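PDB 5C5T: prolyl 4-hydroxylase from Paramecium bursaria Chlorella virus 1, which probably hydroxylates prolyl residues of collagen-like sequences, as a metal-dependent dioxygenase that uses 2-oxoglutarate as co-substrate. Local coordinates for residues 118-129 with 216-227. Residues are numbered along the deposited sequence; the frame is centred on the assembly and turned at random.
Sequences KYNFEDVQVARY and EKIIANQWIRAV. With AKG (2-oxoglutaric acid), chain C.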
loop_
_atom_site.group_PDB
_atom_site.type_symbol
_atom_site.label_atom_id
_atom_site.label_comp_id
_atom_site.label_asym_id
_atom_site.label_seq_id
_atom_site.Cartn_x
_atom_site.Cartn_y
_atom_site.Cartn_z
ATOM N N LYS A 118 -3.900 -3.943 19.100
ATOM C CA LYS A 118 -4.824 -2.899 18.681
ATOM C C LYS A 118 -4.264 -2.140 17.494
ATOM O O LYS A 118 -3.061 -1.857 17.458
ATOM C CB LYS A 118 -5.089 -1.927 19.835
ATOM C CG LYS A 118 -5.882 -2.525 20.995
ATOM C CD LYS A 118 -6.198 -1.464 22.050
ATOM C CE LYS A 118 -7.261 -1.961 23.035
ATOM N NZ LYS A 118 -6.708 -2.963 24.001
ATOM N N TYR A 119 -5.130 -1.835 16.531
ATOM C CA TYR A 119 -4.792 -0.898 15.478
ATOM C C TYR A 119 -6.014 -0.140 14.989
ATOM O O TYR A 119 -7.153 -0.474 15.367
ATOM C CB TYR A 119 -4.137 -1.627 14.299
ATOM C CG TYR A 119 -5.021 -2.665 13.713
ATOM C CD1 TYR A 119 -5.049 -3.954 14.228
ATOM C CD2 TYR A 119 -5.862 -2.364 12.674
ATOM C CE1 TYR A 119 -5.864 -4.900 13.673
ATOM C CE2 TYR A 119 -6.681 -3.307 12.130
ATOM C CZ TYR A 119 -6.661 -4.570 12.636
ATOM O OH TYR A 119 -7.478 -5.517 12.083
ATOM N N ASN A 120 -5.758 0.880 14.157
ATOM C CA ASN A 120 -6.780 1.609 13.423
ATOM C C ASN A 120 -6.496 1.553 11.942
ATOM O O ASN A 120 -5.326 1.497 11.536
ATOM C CB ASN A 120 -6.820 3.080 13.810
ATOM C CG ASN A 120 -7.306 3.307 15.185
ATOM O OD1 ASN A 120 -6.660 4.004 15.982
ATOM N ND2 ASN A 120 -8.466 2.741 15.491
ATOM N N PHE A 121 -7.547 1.599 11.129
ATOM C CA PHE A 121 -7.422 1.794 9.685
ATOM C C PHE A 121 -7.436 3.287 9.321
ATOM O O PHE A 121 -8.423 4.026 9.619
ATOM C CB PHE A 121 -8.575 1.140 8.931
ATOM C CG PHE A 121 -8.525 -0.369 8.860
ATOM C CD1 PHE A 121 -7.365 -1.041 8.574
ATOM C CD2 PHE A 121 -9.673 -1.110 9.066
ATOM C CE1 PHE A 121 -7.371 -2.461 8.477
ATOM C CE2 PHE A 121 -9.668 -2.486 8.973
ATOM C CZ PHE A 121 -8.527 -3.150 8.696
ATOM N N GLU A 122 -6.414 3.738 8.601
ATOM C CA GLU A 122 -6.471 5.045 7.935
ATOM C C GLU A 122 -7.537 5.051 6.824
ATOM O O GLU A 122 -7.883 3.997 6.273
ATOM C CB GLU A 122 -5.078 5.343 7.347
ATOM C CG GLU A 122 -4.855 6.767 6.880
ATOM C CD GLU A 122 -3.372 7.171 6.860
ATOM O OE1 GLU A 122 -2.521 6.408 7.358
ATOM O OE2 GLU A 122 -3.095 8.309 6.423
ATOM N N ASP A 123 -8.071 6.221 6.488
ATOM C CA ASP A 123 -8.862 6.337 5.257
ATOM C C ASP A 123 -8.054 5.806 4.072
ATOM O O ASP A 123 -6.872 6.094 3.952
ATOM C CB ASP A 123 -9.232 7.776 4.984
ATOM C CG ASP A 123 -10.225 8.342 5.980
ATOM O OD1 ASP A 123 -10.745 7.593 6.823
ATOM O OD2 ASP A 123 -10.464 9.565 5.911
ATOM N N VAL A 124 -8.703 5.106 3.142
ATOM C CA VAL A 124 -8.000 4.572 1.987
ATOM C C VAL A 124 -7.672 5.702 0.984
ATOM O O VAL A 124 -8.498 6.593 0.734
ATOM C CB VAL A 124 -8.843 3.465 1.322
ATOM C CG1 VAL A 124 -8.321 3.073 -0.032
ATOM C CG2 VAL A 124 -8.941 2.250 2.232
ATOM N N GLN A 125 -6.446 5.640 0.443
ATOM C CA GLN A 125 -5.965 6.517 -0.608
ATOM C C GLN A 125 -5.915 5.745 -1.919
ATOM O O GLN A 125 -5.446 4.587 -1.959
ATOM C CB GLN A 125 -4.583 7.041 -0.285
ATOM C CG GLN A 125 -3.982 8.003 -1.291
ATOM C CD GLN A 125 -2.477 8.065 -1.151
ATOM O OE1 GLN A 125 -1.768 7.177 -1.616
ATOM N NE2 GLN A 125 -1.983 9.119 -0.526
ATOM N N VAL A 126 -6.414 6.351 -3.003
ATOM C CA VAL A 126 -6.169 5.808 -4.348
ATOM C C VAL A 126 -5.219 6.769 -5.077
ATOM O O VAL A 126 -5.427 7.990 -5.062
ATOM C CB VAL A 126 -7.508 5.579 -5.129
ATOM C CG1 VAL A 126 -7.255 5.261 -6.620
ATOM C CG2 VAL A 126 -8.349 4.469 -4.426
ATOM N N ALA A 127 -4.152 6.229 -5.684
ATOM C CA ALA A 127 -3.179 7.031 -6.373
ATOM C C ALA A 127 -2.969 6.541 -7.791
ATOM O O ALA A 127 -3.072 5.347 -8.056
ATOM C CB ALA A 127 -1.804 6.996 -5.626
ATOM N N ARG A 128 -2.591 7.472 -8.665
ATOM C CA ARG A 128 -2.388 7.184 -10.085
ATOM C C ARG A 128 -1.069 7.744 -10.577
ATOM O O ARG A 128 -0.669 8.854 -10.213
ATOM C CB ARG A 128 -3.527 7.775 -10.927
ATOM C CG ARG A 128 -3.323 7.614 -12.469
ATOM C CD ARG A 128 -4.660 7.822 -13.195
ATOM N NE ARG A 128 -4.576 7.610 -14.650
ATOM C CZ ARG A 128 -4.281 8.578 -15.507
ATOM N NH1 ARG A 128 -3.996 9.797 -15.060
ATOM N NH2 ARG A 128 -4.245 8.323 -16.811
ATOM N N TYR A 129 -0.409 6.937 -11.406
ATOM C CA TYR A 129 0.820 7.268 -12.086
ATOM C C TYR A 129 0.629 7.248 -13.612
ATOM O O TYR A 129 0.256 6.209 -14.183
ATOM C CB TYR A 129 1.916 6.270 -11.760
ATOM C CG TYR A 129 2.266 6.078 -10.323
ATOM C CD1 TYR A 129 3.246 6.816 -9.716
ATOM C CD2 TYR A 129 1.605 5.127 -9.565
ATOM C CE1 TYR A 129 3.588 6.611 -8.378
ATOM C CE2 TYR A 129 1.946 4.901 -8.238
ATOM C CZ TYR A 129 2.932 5.656 -7.660
ATOM O OH TYR A 129 3.261 5.443 -6.354
ATOM N N GLU A 216 -0.721 3.080 -17.609
ATOM C CA GLU A 216 -0.921 3.746 -16.348
ATOM C C GLU A 216 -0.935 2.746 -15.214
ATOM O O GLU A 216 -1.058 1.520 -15.411
ATOM C CB GLU A 216 -2.230 4.545 -16.382
ATOM C CG GLU A 216 -3.446 3.647 -16.419
ATOM C CD GLU A 216 -4.701 4.368 -16.861
ATOM O OE1 GLU A 216 -5.130 5.321 -16.175
ATOM O OE2 GLU A 216 -5.259 3.972 -17.908
ATOM N N LYS A 217 -0.720 3.280 -14.016
ATOM C CA LYS A 217 -0.689 2.462 -12.811
ATOM C C LYS A 217 -1.607 3.128 -11.775
ATOM O O LYS A 217 -1.459 4.323 -11.504
ATOM C CB LYS A 217 0.741 2.325 -12.268
ATOM C CG LYS A 217 0.892 1.688 -10.884
ATOM C CD LYS A 217 2.379 1.624 -10.543
ATOM C CE LYS A 217 2.619 1.118 -9.134
ATOM N NZ LYS A 217 4.050 1.219 -8.775
ATOM N N ILE A 218 -2.529 2.359 -11.221
ATOM C CA ILE A 218 -3.428 2.850 -10.174
ATOM C C ILE A 218 -3.370 1.857 -8.999
ATOM O O ILE A 218 -3.525 0.642 -9.215
ATOM C CB ILE A 218 -4.865 3.050 -10.693
ATOM C CG1 ILE A 218 -4.851 3.864 -11.987
ATOM C CG2 ILE A 218 -5.701 3.689 -9.599
ATOM C CD1 ILE A 218 -6.217 4.120 -12.558
ATOM N N ILE A 219 -3.151 2.392 -7.786
ATOM C CA ILE A 219 -3.133 1.623 -6.559
ATOM C C ILE A 219 -4.138 2.159 -5.523
ATOM O O ILE A 219 -4.557 3.338 -5.549
ATOM C CB ILE A 219 -1.707 1.630 -5.979
ATOM C CG1 ILE A 219 -1.290 3.041 -5.616
ATOM C CG2 ILE A 219 -0.768 0.959 -6.975
ATOM C CD1 ILE A 219 0.062 3.115 -4.931
ATOM N N ALA A 220 -4.511 1.283 -4.596
ATOM C CA ALA A 220 -5.214 1.614 -3.354
ATOM C C ALA A 220 -4.350 1.260 -2.136
ATOM O O ALA A 220 -3.831 0.148 -2.024
ATOM C CB ALA A 220 -6.541 0.913 -3.300
ATOM N N ASN A 221 -4.090 2.276 -1.306
ATOM C CA ASN A 221 -3.290 2.118 -0.078
ATOM C C ASN A 221 -4.141 2.096 1.143
ATOM O O ASN A 221 -4.846 3.070 1.451
ATOM C CB ASN A 221 -2.276 3.272 0.077
ATOM C CG ASN A 221 -1.109 3.155 -0.845
ATOM O OD1 ASN A 221 -0.433 2.151 -0.878
ATOM N ND2 ASN A 221 -0.821 4.239 -1.568
ATOM N N GLN A 222 -4.083 0.977 1.851
ATOM C CA GLN A 222 -4.710 0.843 3.197
ATOM C C GLN A 222 -3.603 0.823 4.254
ATOM O O GLN A 222 -2.921 -0.168 4.409
ATOM C CB GLN A 222 -5.565 -0.410 3.293
ATOM C CG GLN A 222 -6.134 -0.645 4.692
ATOM C CD GLN A 222 -7.095 0.454 5.146
ATOM O OE1 GLN A 222 -8.273 0.449 4.790
ATOM N NE2 GLN A 222 -6.578 1.435 5.865
ATOM N N TRP A 223 -3.415 1.926 4.953
ATOM C CA TRP A 223 -2.425 1.988 6.022
ATOM C C TRP A 223 -3.088 1.591 7.355
ATOM O O TRP A 223 -4.251 1.846 7.601
ATOM C CB TRP A 223 -1.717 3.390 6.080
ATOM C CG TRP A 223 -0.743 3.604 4.938
ATOM C CD1 TRP A 223 0.416 2.911 4.736
ATOM C CD2 TRP A 223 -0.844 4.538 3.845
ATOM N NE1 TRP A 223 1.031 3.349 3.594
ATOM C CE2 TRP A 223 0.282 4.347 3.028
ATOM C CE3 TRP A 223 -1.790 5.509 3.466
ATOM C CZ2 TRP A 223 0.504 5.085 1.837
ATOM C CZ3 TRP A 223 -1.563 6.258 2.297
ATOM C CH2 TRP A 223 -0.425 6.029 1.481
ATOM N N ILE A 224 -2.273 0.952 8.185
ATOM C CA ILE A 224 -2.596 0.390 9.493
ATOM C C ILE A 224 -1.764 1.159 10.531
ATOM O O ILE A 224 -0.525 1.183 10.456
ATOM C CB ILE A 224 -2.287 -1.128 9.475
ATOM C CG1 ILE A 224 -3.098 -1.777 8.333
ATOM C CG2 ILE A 224 -2.615 -1.816 10.854
ATOM C CD1 ILE A 224 -2.462 -2.967 7.695
ATOM N N ARG A 225 -2.457 1.812 11.440
ATOM C CA ARG A 225 -1.851 2.659 12.447
ATOM C C ARG A 225 -1.939 2.184 13.904
ATOM O O ARG A 225 -2.919 1.580 14.325
ATOM C CB ARG A 225 -2.497 4.042 12.414
ATOM C CG ARG A 225 -2.061 4.840 11.218
ATOM C CD ARG A 225 -2.366 6.262 11.446
ATOM N NE ARG A 225 -2.089 7.056 10.277
ATOM C CZ ARG A 225 -1.133 7.974 10.172
ATOM N NH1 ARG A 225 -0.292 8.213 11.171
ATOM N NH2 ARG A 225 -1.016 8.646 9.035
ATOM N N ALA A 226 -0.882 2.448 14.651
ATOM C CA ALA A 226 -0.901 2.274 16.101
ATOM C C ALA A 226 -1.987 3.162 16.745
ATOM O O ALA A 226 -2.373 4.199 16.188
ATOM C CB ALA A 226 0.491 2.599 16.700
ATOM N N VAL A 227 -2.433 2.772 17.942
ATOM C CA VAL A 227 -3.540 3.438 18.666
ATOM C C VAL A 227 -2.999 4.235 19.842
ATOM O O VAL A 227 -2.210 3.694 20.602
ATOM C CB VAL A 227 -4.584 2.410 19.158
ATOM C CG1 VAL A 227 -5.579 3.044 20.129
ATOM C CG2 VAL A 227 -5.300 1.792 17.978
HETATM C C1 AKG C . 3.070 4.584 -1.343
HETATM O O1 AKG C . 2.049 5.138 -1.854
HETATM O O2 AKG C . 3.399 4.892 -0.167
HETATM C C2 AKG C . 3.928 3.674 -2.178
HETATM O O5 AKG C . 5.023 3.408 -1.765
HETATM C C3 AKG C . 3.399 3.132 -3.516
HETATM C C4 AKG C . 4.353 2.154 -4.152
HETATM C C5 AKG C . 4.043 1.912 -5.606
HETATM O O3 AKG C . 3.432 2.788 -6.279
HETATM O O4 AKG C . 4.387 0.810 -6.132
HETATM O O HOH W 1 -1.397 0.040 18.789
HETATM O O HOH W 2 -4.236 5.700 15.076
HETATM O O HOH W 3 -4.807 4.205 4.083
#
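Antiparallel strands 120-129 and 217-225 pair in the major sheet of the double-stranded beta-helix fold of 2-oxoglutarate oxygenases, and one face of the pair, carrying Q125, A127, Y129, K217, I219 and N221, walls the 2-oxoglutarate pocket. At the Y129-K217 pair, the lysine's long extended chain (CG anti to the backbone N, chi1 170°) runs beside the tyrosine ring, CD of K217 lying 3.7 Å from CD2 of Y129, and carries its ammonium to the ligand's distal carboxylate, with K217 NZ 2.7 Å from AKG O4. Lysine suits this place by reach and charge; Y129 OH lies 2.7 Å from AKG O3. I219 offers CD1 to the ligand's methylene C3, an apolar contact. Farther along, N221 ND2 bonds Q125 OE1 (3.1 Å), which lies in the amide plane of N221, and weakly AKG O1; the second-shell glutamine would help hold this amide toward the ligand. The pairing slips by one residue at E122-V124, where Q222 NE2, its OE1 bonded to Q102, bridges E122 O (2.9 Å) and W223 O; E122 N reaches the latter carbonyl from its opposite face. Salt bridges tie the strands near their ends: E122, also paired with R153, meets R225, itself bonded to D151 O, while R128 grips E216 OE1 side-on with NE and NH2, K162 taking OE2. In the pocket, K217 probably neutralises the distal carboxylate and, with Y129, N221 and T172, would help orient the co-substrate.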